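Local coordinates for protein fatty acid amide hydrolase (Candida albicans, PDB 6KVR) that probably hydrolyses amides of monocarboxylic acids, fatty acid amides among them, to the carboxylate and ammonia, as a serine hydrolase of the amidase signature family, at residues L157-N162 with Y198-Q203. Residues are numbered along the deposited sequence; the frame is centred on the assembly and turned at random.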
ATOM      1  N   LEU A 157      11.568 -12.649  20.390  1.00 26.82           N
ATOM      2  CA  LEU A 157      10.302 -12.238  19.792  1.00 26.80           C
ATOM      3  C   LEU A 157       9.606 -11.230  20.698  1.00 29.15           C
ATOM      4  O   LEU A 157       9.478 -11.455  21.908  1.00 25.98           O
ATOM      5  CB  LEU A 157       9.397 -13.447  19.571  1.00 25.25           C
ATOM      6  CG  LEU A 157       9.901 -14.533  18.621  1.00 25.73           C
ATOM      7  CD1 LEU A 157       9.062 -15.758  18.786  1.00 21.76           C
ATOM      8  CD2 LEU A 157       9.896 -14.052  17.168  1.00 23.21           C
ATOM      9  N   LYS A 158       9.181 -10.109  20.118  1.00 29.67           N
ATOM     10  CA  LYS A 158       8.365  -9.158  20.865  1.00 30.94           C
ATOM     11  C   LYS A 158       7.068  -9.843  21.285  1.00 27.86           C
ATOM     12  O   LYS A 158       6.476 -10.595  20.506  1.00 23.01           O
ATOM     13  CB  LYS A 158       8.092  -7.922  20.006  1.00 27.05           C
ATOM     14  CG  LYS A 158       7.529  -6.713  20.732  1.00 26.61           C
ATOM     15  CD  LYS A 158       7.306  -5.565  19.745  1.00 26.20           C
ATOM     16  CE  LYS A 158       6.581  -4.389  20.410  1.00 26.05           C
ATOM     17  NZ  LYS A 158       6.744  -3.101  19.651  1.00 24.03           N
ATOM     18  N   GLU A 159       6.647  -9.599  22.532  1.00 23.33           N
ATOM     19  CA  GLU A 159       5.526 -10.343  23.108  1.00 26.94           C
ATOM     20  C   GLU A 159       4.234 -10.181  22.301  1.00 25.53           C
ATOM     21  O   GLU A 159       3.473 -11.143  22.146  1.00 24.41           O
ATOM     22  CB  GLU A 159       5.291  -9.913  24.563  1.00 24.86           C
ATOM     23  CG  GLU A 159       4.288 -10.799  25.338  1.00 27.51           C
ATOM     24  CD  GLU A 159       2.800 -10.475  25.049  1.00 30.78           C
ATOM     25  OE1 GLU A 159       2.503  -9.406  24.454  1.00 30.52           O
ATOM     26  OE2 GLU A 159       1.926 -11.301  25.407  1.00 29.05           O
ATOM     27  N   GLN A 160       3.945  -8.973  21.811  1.00 25.28           N
ATOM     28  CA  GLN A 160       2.635  -8.714  21.209  1.00 27.87           C
ATOM     29  C   GLN A 160       2.337  -9.588  19.985  1.00 26.24           C
ATOM     30  O   GLN A 160       1.174  -9.668  19.573  1.00 25.41           O
ATOM     31  CB  GLN A 160       2.509  -7.224  20.850  1.00 27.93           C
ATOM     32  CG  GLN A 160       3.513  -6.741  19.792  1.00 28.59           C
ATOM     33  CD  GLN A 160       2.885  -6.645  18.428  1.00 36.12           C
ATOM     34  OE1 GLN A 160       1.664  -6.465  18.306  1.00 35.79           O
ATOM     35  NE2 GLN A 160       3.708  -6.736  17.384  1.00 39.47           N
HETATM   36  N   MSE A 161       3.331 -10.253  19.409  1.00 22.19           N
HETATM   37  CA  MSE A 161       3.068 -11.147  18.281  1.00 26.54           C
HETATM   38  C   MSE A 161       2.461 -12.460  18.748  1.00 25.53           C
HETATM   39  O   MSE A 161       2.960 -13.071  19.694  1.00 23.94           O
HETATM   40  CB  MSE A 161       4.348 -11.433  17.490  1.00 24.61           C
HETATM   41  CG  MSE A 161       4.973 -10.209  16.868  1.00 30.90           C
HETATM   42 SE   MSE A 161       6.638 -10.617  15.897  1.00 63.83          SE
HETATM   43  CE  MSE A 161       7.726 -10.966  17.449  1.00 28.79           C
ATOM     44  N   ASN A 162       1.398 -12.891  18.072  1.00 24.67           N
ATOM     45  CA  ASN A 162       0.773 -14.176  18.378  1.00 27.46           C
ATOM     46  C   ASN A 162       1.821 -15.273  18.465  1.00 24.24           C
ATOM     47  O   ASN A 162       2.606 -15.475  17.533  1.00 25.00           O
ATOM     48  CB  ASN A 162      -0.254 -14.566  17.299  1.00 23.77           C
ATOM     49  CG  ASN A 162      -1.585 -13.866  17.465  1.00 27.68           C
ATOM     50  OD1 ASN A 162      -1.821 -13.194  18.469  1.00 25.24           O
ATOM     51  ND2 ASN A 162      -2.473 -14.034  16.482  1.00 27.44           N
ATOM     52  N   TYR A 198      12.482 -19.138  22.473  1.00 26.61           N
ATOM     53  CA  TYR A 198      12.677 -19.406  23.893  1.00 27.73           C
ATOM     54  C   TYR A 198      12.329 -18.226  24.796  1.00 26.01           C
ATOM     55  O   TYR A 198      12.109 -18.430  25.991  1.00 31.71           O
ATOM     56  CB  TYR A 198      14.134 -19.835  24.156  1.00 28.80           C
ATOM     57  CG  TYR A 198      15.173 -18.829  23.705  1.00 25.08           C
ATOM     58  CD1 TYR A 198      15.373 -18.560  22.354  1.00 29.97           C
ATOM     59  CD2 TYR A 198      15.937 -18.131  24.626  1.00 26.41           C
ATOM     60  CE1 TYR A 198      16.313 -17.634  21.941  1.00 30.46           C
ATOM     61  CE2 TYR A 198      16.878 -17.203  24.220  1.00 24.94           C
ATOM     62  CZ  TYR A 198      17.070 -16.969  22.880  1.00 26.44           C
ATOM     63  OH  TYR A 198      18.012 -16.057  22.471  1.00 31.96           O
ATOM     64  N   VAL A 199      12.291 -16.999  24.266  1.00 28.07           N
ATOM     65  CA  VAL A 199      12.023 -15.806  25.076  1.00 28.93           C
ATOM     66  C   VAL A 199      11.139 -14.826  24.301  1.00 28.18           C
ATOM     67  O   VAL A 199      11.313 -14.626  23.092  1.00 25.10           O
ATOM     68  CB  VAL A 199      13.330 -15.113  25.522  1.00 24.55           C
ATOM     69  CG1 VAL A 199      14.168 -14.706  24.324  1.00 25.10           C
ATOM     70  CG2 VAL A 199      13.037 -13.900  26.377  1.00 27.41           C
ATOM     71  N   ARG A 200      10.184 -14.218  25.005  1.00 24.50           N
ATOM     72  CA  ARG A 200       9.338 -13.164  24.461  1.00 26.86           C
ATOM     73  C   ARG A 200       9.525 -11.941  25.339  1.00 29.10           C
ATOM     74  O   ARG A 200       9.442 -12.039  26.571  1.00 29.14           O
ATOM     75  CB  ARG A 200       7.856 -13.585  24.408  1.00 26.90           C
ATOM     76  CG  ARG A 200       7.610 -14.775  23.468  1.00 29.00           C
ATOM     77  CD  ARG A 200       6.239 -15.397  23.664  1.00 26.42           C
ATOM     78  NE  ARG A 200       5.202 -14.548  23.099  1.00 25.50           N
ATOM     79  CZ  ARG A 200       3.916 -14.639  23.405  1.00 29.01           C
ATOM     80  NH1 ARG A 200       3.478 -15.545  24.259  1.00 23.93           N
ATOM     81  NH2 ARG A 200       3.045 -13.822  22.812  1.00 22.58           N
ATOM     82  N   THR A 201       9.783 -10.800  24.707  1.00 29.03           N
ATOM     83  CA  THR A 201      10.364  -9.638  25.366  1.00 26.98           C
ATOM     84  C   THR A 201       9.323  -8.573  25.674  1.00 26.79           C
ATOM     85  O   THR A 201       8.240  -8.528  25.082  1.00 27.37           O
ATOM     86  CB  THR A 201      11.467  -9.038  24.499  1.00 28.50           C
ATOM     87  OG1 THR A 201      10.986  -8.889  23.155  1.00 30.48           O
ATOM     88  CG2 THR A 201      12.689  -9.953  24.498  1.00 30.81           C
ATOM     89  N   SER A 202       9.706  -7.672  26.573  1.00 26.69           N
ATOM     90  CA  SER A 202       8.802  -6.702  27.169  1.00 26.77           C
ATOM     91  C   SER A 202       8.506  -5.543  26.228  1.00 24.67           C
ATOM     92  O   SER A 202       9.214  -5.292  25.246  1.00 24.22           O
ATOM     93  CB  SER A 202       9.365  -6.161  28.484  1.00 28.14           C
ATOM     94  OG  SER A 202      10.598  -5.495  28.238  1.00 32.68           O
ATOM     95  N   GLN A 203       7.437  -4.831  26.572  1.00 21.83           N
ATOM     96  CA  GLN A 203       6.881  -3.729  25.807  1.00 24.03           C
ATOM     97  C   GLN A 203       6.057  -2.883  26.767  1.00 24.26           C
ATOM     98  O   GLN A 203       5.569  -3.397  27.775  1.00 25.69           O
ATOM     99  CB  GLN A 203       6.007  -4.250  24.659  1.00 20.93           C
ATOM    100  CG  GLN A 203       4.805  -5.005  25.187  1.00 28.75           C
ATOM    101  CD  GLN A 203       4.429  -6.202  24.354  1.00 30.88           C
ATOM    102  OE1 GLN A 203       4.963  -6.419  23.260  1.00 29.77           O
ATOM    103  NE2 GLN A 203       3.511  -7.005  24.876  1.00 30.96           N
TER
HETATM  104  O   HOH W   1       5.546 -13.150  20.606  1.00 21.97           O
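Residues 157-162 and 198-203 illustrate how parallel strands can fix a lysine predicted to be catalytic and the turn that begins at it. Backbone bonding starts weakly, Leu-157 N to Val-199 O, then strengthens: Thr-201 N gives to Leu-157 O at 2.9 Å, and Glu-159 N to Thr-201 O at 3.2 Å, on a lone pair. Where pairing ends, 158-161 forms a type I turn and side chains take over.

Arg-200, bent at chi3 (74°), folds back to the turn carbonyls. Its NH2 reaches the in-plane lone pair of Glu-159 O at 2.8 Å and, weakly, Met-161 O, while NE gives to a water at 2.9 Å that itself donates to Lys-158 O or Met-161 O. Glu-159 OE2 lies well out of the guanidinium plane, 3.8 Å from NH2, a long salt bridge of charge alone; the two planes are 18° apart.

Gln-203 crosses Glu-159 at about a right angle. Its NE2 meets Glu-159 OE1 at 2.6 Å from above the carboxylate plane; its OE1 accepts a weak bond from Gln-160 N. His-169 N and Gly-170 N also bind the carboxylate, and Glu-123 pairs with Arg-200 NH1.

Lys-158 and Thr-201 lie on one sheet face, Leu-157 and Arg-200 on the opposite one. The lysine, extended throughout, carries NZ to Ser-252 and to Ser-233, the latter consistent with a predicted Ser-Ser-Lys triad completed by Ser-257; Thr-201 OG1 turns to Glu-237. Strand 155-158 lies between strands 199-201 and 248-253, and helix 235-243 packs on Val-199 and Thr-201.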